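Glucokinase (PDB 3VOV) catalyses the ATP-dependent phosphorylation of glucose, and probably of other hexoses, as a zinc-binding sugar kinase of the ROK family. Local coordinates at residues L113-L118 with S127-V132; A251-W256 with L275-L280. All coordinates share one frame; numbering follows the deposited sequence.

Contact 1: residues L113-L118 with S127-V132; sequences LAEHHL and SLYLTV
H116 of helix 107-118 reaches S127 of strand 127-132 through the one direct hydrogen bond of this interface, ND1 to OG at 2.8 Å. The bond is nearly straight, 163°, and either group could be the donor. The hydroxyl meets the imidazole at its edge, near the ring plane, and S127 CB lies in that plane 3.6 Å from ND1. H116 CG is anti to the backbone N (chi1 -176°), which carries the ring off the flank of the helix and out to the start of the strand, while S127 OG sits between its own backbone N and carbonyl carbon, turned to the helix. The H116 side chain also touches V141 of the adjoining strand 136-142, and its CD2 lies over the face of the H117 ring.

Van der Waals contact is made one helical residue earlier: E115 CG touches Y129 CE1 at 3.9 Å, approaching the phenol ring obliquely.

Alternation along the strand sorts its residues between two layers. S127 and Y129 point to helix 107-118, whereas L128 and L130 point to the other face of the sheet and pack on helix 212-236, the alpha/beta/alpha layering of an actin-like ATPase domain.

The remaining polar link runs through water. One molecule donates to E115 OE2 at 2.7 Å and is hydrogen-bonded to Y129 OH at 3.0 Å, so the ends of two buried side chains are joined across the layer. The E115 carboxylate also accepts backbone N-H groups: L280 on OE2, A120 and R279 on OE1. Three amides and a water would probably stabilise the ionised carboxylate in its buried position and keep it from turning.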
ATOM      1  N   LEU B 113       0.777 -32.167  -3.292  1.00 16.98           N
ATOM      2  CA  LEU B 113       0.658 -33.526  -2.710  1.00 17.60           C
ATOM      3  C   LEU B 113       1.927 -34.356  -2.940  1.00 17.37           C
ATOM      4  O   LEU B 113       2.415 -35.038  -2.050  1.00 18.24           O
ATOM      5  CB  LEU B 113      -0.592 -34.245  -3.286  1.00 16.21           C
ATOM      6  CG  LEU B 113      -1.123 -35.573  -2.731  1.00 16.54           C
ATOM      7  CD1 LEU B 113      -1.488 -35.421  -1.236  1.00 12.61           C
ATOM      8  CD2 LEU B 113      -2.336 -36.111  -3.559  1.00 13.00           C
ATOM      9  N   ALA B 114       2.475 -34.264  -4.149  1.00 17.85           N
ATOM     10  CA  ALA B 114       3.626 -34.990  -4.522  1.00 17.36           C
ATOM     11  C   ALA B 114       4.841 -34.507  -3.725  1.00 18.23           C
ATOM     12  O   ALA B 114       5.555 -35.311  -3.146  1.00 17.92           O
ATOM     13  CB  ALA B 114       3.868 -34.893  -6.065  1.00 17.41           C
ATOM     14  N   GLU B 115       5.066 -33.206  -3.664  1.00 17.77           N
ATOM     15  CA  GLU B 115       6.192 -32.698  -2.849  1.00 17.65           C
ATOM     16  C   GLU B 115       6.038 -33.066  -1.386  1.00 18.27           C
ATOM     17  O   GLU B 115       7.036 -33.306  -0.666  1.00 19.08           O
ATOM     18  CB  GLU B 115       6.354 -31.177  -3.003  1.00 16.22           C
ATOM     19  CG  GLU B 115       6.786 -30.773  -4.397  1.00 17.45           C
ATOM     20  CD  GLU B 115       8.239 -31.028  -4.702  1.00 20.34           C
ATOM     21  OE1 GLU B 115       9.054 -31.249  -3.758  1.00 19.53           O
ATOM     22  OE2 GLU B 115       8.567 -30.955  -5.925  1.00 23.21           O
ATOM     23  N   HIS B 116       4.805 -33.126  -0.929  1.00 17.50           N
ATOM     24  CA  HIS B 116       4.548 -33.542   0.449  1.00 18.07           C
ATOM     25  C   HIS B 116       4.940 -34.983   0.783  1.00 19.82           C
ATOM     26  O   HIS B 116       5.596 -35.219   1.783  1.00 20.54           O
ATOM     27  CB  HIS B 116       3.077 -33.361   0.773  1.00 17.30           C
ATOM     28  CG  HIS B 116       2.738 -33.669   2.189  1.00 17.50           C
ATOM     29  ND1 HIS B 116       2.771 -32.713   3.183  1.00 20.74           N
ATOM     30  CD2 HIS B 116       2.326 -34.822   2.780  1.00 18.59           C
ATOM     31  CE1 HIS B 116       2.412 -33.274   4.337  1.00 20.20           C
ATOM     32  NE2 HIS B 116       2.120 -34.546   4.115  1.00 19.96           N
ATOM     33  N   HIS B 117       4.463 -35.923  -0.031  1.00 19.14           N
ATOM     34  CA  HIS B 117       4.707 -37.337   0.142  1.00 20.75           C
ATOM     35  C   HIS B 117       6.030 -37.845  -0.372  1.00 20.06           C
ATOM     36  O   HIS B 117       6.592 -38.741   0.220  1.00 22.36           O
ATOM     37  CB  HIS B 117       3.559 -38.145  -0.472  1.00 19.97           C
ATOM     38  CG  HIS B 117       2.280 -38.003   0.287  1.00 21.64           C
ATOM     39  ND1 HIS B 117       2.050 -38.646   1.482  1.00 23.86           N
ATOM     40  CD2 HIS B 117       1.192 -37.232   0.058  1.00 19.22           C
ATOM     41  CE1 HIS B 117       0.861 -38.298   1.947  1.00 23.17           C
ATOM     42  NE2 HIS B 117       0.319 -37.436   1.096  1.00 21.56           N
ATOM     43  N   LEU B 118       6.530 -37.292  -1.456  1.00 19.95           N
ATOM     44  CA  LEU B 118       7.716 -37.819  -2.168  1.00 21.67           C
ATOM     45  C   LEU B 118       8.881 -36.818  -2.318  1.00 21.08           C
ATOM     46  O   LEU B 118       9.939 -37.175  -2.788  1.00 21.11           O
ATOM     47  CB  LEU B 118       7.269 -38.219  -3.598  1.00 20.66           C
ATOM     48  CG  LEU B 118       6.577 -39.579  -3.893  1.00 26.32           C
ATOM     49  CD1 LEU B 118       5.986 -40.343  -2.721  1.00 26.63           C
ATOM     50  CD2 LEU B 118       5.572 -39.567  -5.095  1.00 21.81           C
ATOM     51  N   SER B 127       1.988 -29.397   4.858  1.00 21.79           N
ATOM     52  CA  SER B 127       2.877 -28.518   4.146  1.00 21.33           C
ATOM     53  C   SER B 127       2.082 -27.544   3.272  1.00 22.07           C
ATOM     54  O   SER B 127       0.867 -27.685   3.053  1.00 20.62           O
ATOM     55  CB  SER B 127       3.922 -29.306   3.328  1.00 21.90           C
ATOM     56  OG  SER B 127       3.280 -30.115   2.358  1.00 21.62           O
ATOM     57  N   LEU B 128       2.803 -26.569   2.750  1.00 21.36           N
ATOM     58  CA  LEU B 128       2.206 -25.532   1.959  1.00 21.44           C
ATOM     59  C   LEU B 128       3.121 -25.380   0.766  1.00 21.24           C
ATOM     60  O   LEU B 128       4.331 -25.283   0.922  1.00 20.90           O
ATOM     61  CB  LEU B 128       2.213 -24.288   2.830  1.00 23.65           C
ATOM     62  CG  LEU B 128       1.770 -22.896   2.480  1.00 27.47           C
ATOM     63  CD1 LEU B 128       2.277 -22.505   1.141  1.00 28.80           C
ATOM     64  CD2 LEU B 128       0.265 -22.688   2.671  1.00 29.11           C
ATOM     65  N   TYR B 129       2.542 -25.394  -0.422  1.00 19.01           N
ATOM     66  CA  TYR B 129       3.312 -25.370  -1.656  1.00 19.32           C
ATOM     67  C   TYR B 129       2.876 -24.214  -2.553  1.00 17.91           C
ATOM     68  O   TYR B 129       1.677 -23.978  -2.726  1.00 18.38           O
ATOM     69  CB  TYR B 129       3.064 -26.685  -2.379  1.00 19.58           C
ATOM     70  CG  TYR B 129       3.636 -26.778  -3.769  1.00 20.38           C
ATOM     71  CD1 TYR B 129       4.963 -27.070  -3.953  1.00 17.13           C
ATOM     72  CD2 TYR B 129       2.825 -26.627  -4.898  1.00 18.65           C
ATOM     73  CE1 TYR B 129       5.514 -27.181  -5.228  1.00 18.09           C
ATOM     74  CE2 TYR B 129       3.350 -26.747  -6.187  1.00 16.73           C
ATOM     75  CZ  TYR B 129       4.716 -27.035  -6.332  1.00 20.60           C
ATOM     76  OH  TYR B 129       5.291 -27.191  -7.574  1.00 21.98           O
ATOM     77  N   LEU B 130       3.846 -23.507  -3.120  1.00 17.00           N
ATOM     78  CA  LEU B 130       3.556 -22.417  -4.066  1.00 16.15           C
ATOM     79  C   LEU B 130       4.352 -22.653  -5.300  1.00 16.73           C
ATOM     80  O   LEU B 130       5.511 -23.055  -5.216  1.00 16.81           O
ATOM     81  CB  LEU B 130       3.975 -21.072  -3.460  1.00 15.46           C
ATOM     82  CG  LEU B 130       3.410 -19.829  -4.174  1.00 17.09           C
ATOM     83  CD1 LEU B 130       1.973 -19.626  -3.737  1.00 14.09           C
ATOM     84  CD2 LEU B 130       4.277 -18.572  -3.850  1.00 16.02           C
ATOM     85  N   THR B 131       3.723 -22.491  -6.452  1.00 17.36           N
ATOM     86  CA  THR B 131       4.458 -22.615  -7.705  1.00 19.26           C
ATOM     87  C   THR B 131       4.392 -21.304  -8.448  1.00 19.00           C
ATOM     88  O   THR B 131       3.301 -20.809  -8.747  1.00 18.19           O
ATOM     89  CB  THR B 131       3.939 -23.812  -8.595  1.00 19.46           C
ATOM     90  OG1 THR B 131       4.500 -23.717  -9.907  1.00 22.92           O
ATOM     91  CG2 THR B 131       2.439 -23.826  -8.663  1.00 20.27           C
ATOM     92  N   VAL B 132       5.572 -20.753  -8.744  1.00 19.09           N
ATOM     93  CA  VAL B 132       5.684 -19.541  -9.559  1.00 20.23           C
ATOM     94  C   VAL B 132       6.123 -19.922 -10.969  1.00 21.02           C
ATOM     95  O   VAL B 132       7.234 -20.368 -11.199  1.00 21.34           O
ATOM     96  CB  VAL B 132       6.688 -18.512  -8.904  1.00 19.22           C
ATOM     97  CG1 VAL B 132       6.709 -17.170  -9.655  1.00 19.91           C
ATOM     98  CG2 VAL B 132       6.293 -18.279  -7.460  1.00 17.78           C
TER
HETATM   99  O   HOH W   1       7.098 -29.522  -7.696  1.00 24.55           O

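Contact 2: residues A251-W256 with L275-L280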
ATOM      1  N   ALA B 251      15.264 -18.589 -11.446  1.00 28.83           N
ATOM      2  CA  ALA B 251      15.570 -17.173 -11.261  1.00 29.00           C
ATOM      3  C   ALA B 251      17.014 -16.948 -10.786  1.00 30.06           C
ATOM      4  O   ALA B 251      17.584 -17.803 -10.118  1.00 29.45           O
ATOM      5  CB  ALA B 251      14.581 -16.563 -10.272  1.00 29.18           C
ATOM      6  N   PRO B 252      17.607 -15.782 -11.099  1.00 31.35           N
ATOM      7  CA  PRO B 252      18.918 -15.425 -10.517  1.00 33.13           C
ATOM      8  C   PRO B 252      19.002 -15.683  -9.016  1.00 34.27           C
ATOM      9  O   PRO B 252      17.972 -15.678  -8.320  1.00 33.87           O
ATOM     10  CB  PRO B 252      18.997 -13.920 -10.767  1.00 33.42           C
ATOM     11  CG  PRO B 252      18.293 -13.761 -12.085  1.00 32.62           C
ATOM     12  CD  PRO B 252      17.117 -14.727 -12.006  1.00 31.49           C
ATOM     13  N   GLU B 253      20.214 -15.918  -8.504  1.00 35.28           N
ATOM     14  CA  GLU B 253      20.366 -16.178  -7.062  1.00 35.58           C
ATOM     15  C   GLU B 253      19.977 -15.012  -6.131  1.00 33.58           C
ATOM     16  O   GLU B 253      19.519 -15.245  -4.981  1.00 33.67           O
ATOM     17  CB  GLU B 253      21.777 -16.638  -6.722  1.00 37.97           C
ATOM     18  CG  GLU B 253      21.782 -17.532  -5.471  1.00 43.10           C
ATOM     19  CD  GLU B 253      20.969 -18.815  -5.651  1.00 51.45           C
ATOM     20  OE1 GLU B 253      21.083 -19.459  -6.744  1.00 53.72           O
ATOM     21  OE2 GLU B 253      20.240 -19.198  -4.684  1.00 53.34           O
ATOM     22  N   GLY B 254      20.178 -13.783  -6.595  1.00 30.12           N
ATOM     23  CA  GLY B 254      19.658 -12.611  -5.871  1.00 28.10           C
ATOM     24  C   GLY B 254      18.153 -12.694  -5.622  1.00 27.02           C
ATOM     25  O   GLY B 254      17.646 -12.121  -4.640  1.00 25.96           O
ATOM     26  N   TYR B 255      17.425 -13.410  -6.497  1.00 25.39           N
ATOM     27  CA  TYR B 255      15.956 -13.496  -6.360  1.00 24.61           C
ATOM     28  C   TYR B 255      15.637 -14.323  -5.134  1.00 23.89           C
ATOM     29  O   TYR B 255      14.902 -13.915  -4.274  1.00 22.61           O
ATOM     30  CB  TYR B 255      15.320 -14.111  -7.615  1.00 23.86           C
ATOM     31  CG  TYR B 255      13.834 -14.469  -7.500  1.00 23.05           C
ATOM     32  CD1 TYR B 255      12.836 -13.538  -7.867  1.00 21.70           C
ATOM     33  CD2 TYR B 255      13.426 -15.752  -7.108  1.00 20.28           C
ATOM     34  CE1 TYR B 255      11.486 -13.883  -7.796  1.00 22.31           C
ATOM     35  CE2 TYR B 255      12.057 -16.094  -7.029  1.00 22.57           C
ATOM     36  CZ  TYR B 255      11.108 -15.157  -7.392  1.00 20.75           C
ATOM     37  OH  TYR B 255       9.781 -15.489  -7.284  1.00 21.92           O
ATOM     38  N   TRP B 256      16.266 -15.481  -5.044  1.00 24.43           N
ATOM     39  CA  TRP B 256      16.040 -16.390  -3.937  1.00 24.77           C
ATOM     40  C   TRP B 256      16.463 -15.773  -2.609  1.00 24.67           C
ATOM     41  O   TRP B 256      15.732 -15.880  -1.604  1.00 22.86           O
ATOM     42  CB  TRP B 256      16.713 -17.736  -4.199  1.00 25.50           C
ATOM     43  CG  TRP B 256      16.015 -18.827  -3.477  1.00 29.58           C
ATOM     44  CD1 TRP B 256      16.186 -19.179  -2.151  1.00 31.77           C
ATOM     45  CD2 TRP B 256      14.966 -19.679  -3.986  1.00 30.93           C
ATOM     46  NE1 TRP B 256      15.330 -20.217  -1.831  1.00 33.95           N
ATOM     47  CE2 TRP B 256      14.564 -20.527  -2.927  1.00 31.31           C
ATOM     48  CE3 TRP B 256      14.365 -19.842  -5.246  1.00 31.64           C
ATOM     49  CZ2 TRP B 256      13.575 -21.503  -3.083  1.00 31.56           C
ATOM     50  CZ3 TRP B 256      13.382 -20.831  -5.398  1.00 26.63           C
ATOM     51  CH2 TRP B 256      13.000 -21.631  -4.327  1.00 29.52           C
ATOM     52  N   LEU B 275      11.707 -23.077   4.649  1.00 21.87           N
ATOM     53  CA  LEU B 275      11.278 -22.854   3.257  1.00 21.74           C
ATOM     54  C   LEU B 275      12.233 -23.601   2.347  1.00 21.55           C
ATOM     55  O   LEU B 275      13.466 -23.376   2.417  1.00 20.42           O
ATOM     56  CB  LEU B 275      11.225 -21.331   2.943  1.00 21.27           C
ATOM     57  CG  LEU B 275      10.947 -20.756   1.512  1.00 25.71           C
ATOM     58  CD1 LEU B 275       9.880 -21.453   0.745  1.00 30.88           C
ATOM     59  CD2 LEU B 275      10.566 -19.269   1.552  1.00 21.76           C
ATOM     60  N   ARG B 276      11.692 -24.507   1.512  1.00 19.96           N
ATOM     61  CA  ARG B 276      12.525 -25.446   0.729  1.00 20.96           C
ATOM     62  C   ARG B 276      12.183 -25.397  -0.748  1.00 20.68           C
ATOM     63  O   ARG B 276      11.012 -25.223  -1.106  1.00 20.29           O
ATOM     64  CB  ARG B 276      12.342 -26.917   1.215  1.00 20.63           C
ATOM     65  CG  ARG B 276      12.834 -27.142   2.624  1.00 22.78           C
ATOM     66  CD  ARG B 276      12.804 -28.636   3.014  1.00 24.47           C
ATOM     67  NE  ARG B 276      13.025 -28.826   4.456  1.00 20.86           N
ATOM     68  CZ  ARG B 276      12.544 -29.837   5.169  1.00 25.76           C
ATOM     69  NH1 ARG B 276      12.863 -29.937   6.463  1.00 20.83           N
ATOM     70  NH2 ARG B 276      11.742 -30.746   4.613  1.00 20.68           N
ATOM     71  N   ARG B 277      13.186 -25.565  -1.600  1.00 20.74           N
ATOM     72  CA  ARG B 277      12.971 -25.650  -3.049  1.00 22.14           C
ATOM     73  C   ARG B 277      12.237 -26.947  -3.373  1.00 21.60           C
ATOM     74  O   ARG B 277      12.643 -28.014  -2.884  1.00 21.06           O
ATOM     75  CB  ARG B 277      14.318 -25.774  -3.751  1.00 22.96           C
ATOM     76  CG  ARG B 277      15.001 -24.493  -3.978  1.00 30.53           C
ATOM     77  CD  ARG B 277      16.261 -24.644  -4.840  1.00 34.30           C
ATOM     78  NE  ARG B 277      16.810 -23.307  -5.082  1.00 38.88           N
ATOM     79  CZ  ARG B 277      16.830 -22.718  -6.277  1.00 38.89           C
ATOM     80  NH1 ARG B 277      16.378 -23.370  -7.357  1.00 36.40           N
ATOM     81  NH2 ARG B 277      17.326 -21.490  -6.390  1.00 39.18           N
ATOM     82  N   ALA B 278      11.217 -26.881  -4.219  1.00 21.34           N
ATOM     83  CA  ALA B 278      10.561 -28.119  -4.716  1.00 22.52           C
ATOM     84  C   ALA B 278      11.607 -29.048  -5.335  1.00 23.57           C
ATOM     85  O   ALA B 278      12.479 -28.568  -6.049  1.00 23.65           O
ATOM     86  CB  ALA B 278       9.464 -27.795  -5.732  1.00 22.48           C
ATOM     87  N   ARG B 279      11.484 -30.353  -5.070  1.00 24.33           N
ATOM     88  CA  ARG B 279      12.466 -31.337  -5.538  1.00 25.30           C
ATOM     89  C   ARG B 279      12.082 -32.119  -6.775  1.00 25.60           C
ATOM     90  O   ARG B 279      12.975 -32.706  -7.420  1.00 24.12           O
ATOM     91  CB  ARG B 279      12.832 -32.315  -4.437  1.00 25.47           C
ATOM     92  CG  ARG B 279      13.851 -31.720  -3.458  1.00 30.37           C
ATOM     93  CD  ARG B 279      13.985 -32.555  -2.206  1.00 37.91           C
ATOM     94  NE  ARG B 279      14.385 -31.699  -1.090  1.00 43.18           N
ATOM     95  CZ  ARG B 279      14.487 -32.082   0.181  1.00 46.53           C
ATOM     96  NH1 ARG B 279      14.221 -33.348   0.549  1.00 47.09           N
ATOM     97  NH2 ARG B 279      14.858 -31.179   1.091  1.00 46.12           N
ATOM     98  N   LEU B 280      10.782 -32.163  -7.107  1.00 24.17           N
ATOM     99  CA  LEU B 280      10.343 -33.187  -8.076  1.00 24.69           C
ATOM    100  C   LEU B 280      10.293 -32.707  -9.502  1.00 25.75           C
ATOM    101  O   LEU B 280      10.016 -33.494 -10.391  1.00 25.34           O
ATOM    102  CB  LEU B 280       8.991 -33.788  -7.690  1.00 23.24           C
ATOM    103  CG  LEU B 280       8.974 -34.460  -6.328  1.00 23.00           C
ATOM    104  CD1 LEU B 280       7.567 -34.835  -5.929  1.00 21.64           C
ATOM    105  CD2 LEU B 280       9.871 -35.702  -6.316  1.00 22.74           C
TER
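A beta-alpha-beta crossover between the neighbouring parallel strands 240-244 and 275-277 brings the first turn of helix 253-265, with P252 at its N-cap, beside the edge strand. W256 and R277 make the contact. The guanidinium lies flat on the indole, centres 4.1 Å apart and planes 21° apart, and CZ stands only 18° off the normal of the six-membered ring, a cation-pi stack over the face. NH2 reaches furthest back over the indole, 3.6 Å from CE3, while the aliphatic part packs on the far end of the ring, CG 3.4 Å from CZ2. R277 is extended from CG to NE, which carries CG, NE and the guanidinium across the indole. E253 OE2, 4.1 Å from R277 NH2, is too distant for a salt bridge but adds an opposite charge that probably steadies the cation. Replacing W256 by an alanine is likely to open a gap under R277 and leave its guanidinium without the aromatic face it lies on. R277 NH1 is bonded to the carbonyl O of L249, at the end of the short helix 246-249. Around the stack, W256 packs on L243 of strand 240-244, and Y255 faces helix 212-236, which also receives L275.

In the fold
Contact 1 closes before contact 2 opens along the chain, and their centres lie about 14 Å apart. Both rest on the mixed sheet 145-146, 136-142, 127-132, 240-244, 275-277: contact 1 on its central strand, contact 2 on its edge, with strand 240-244 between. They use opposite faces, helix 107-118 on one, helices 212-236 and 253-265 on the other. The loop after strand 275-277 joins them: A278 CB packs 3.3 Å from E115 OE2, and L280 CD1 meets A114 O at 3.5 Å. Together they tie both helical layers to the sheet of one of the two domains between which kinases of this fold bind ATP and sugar.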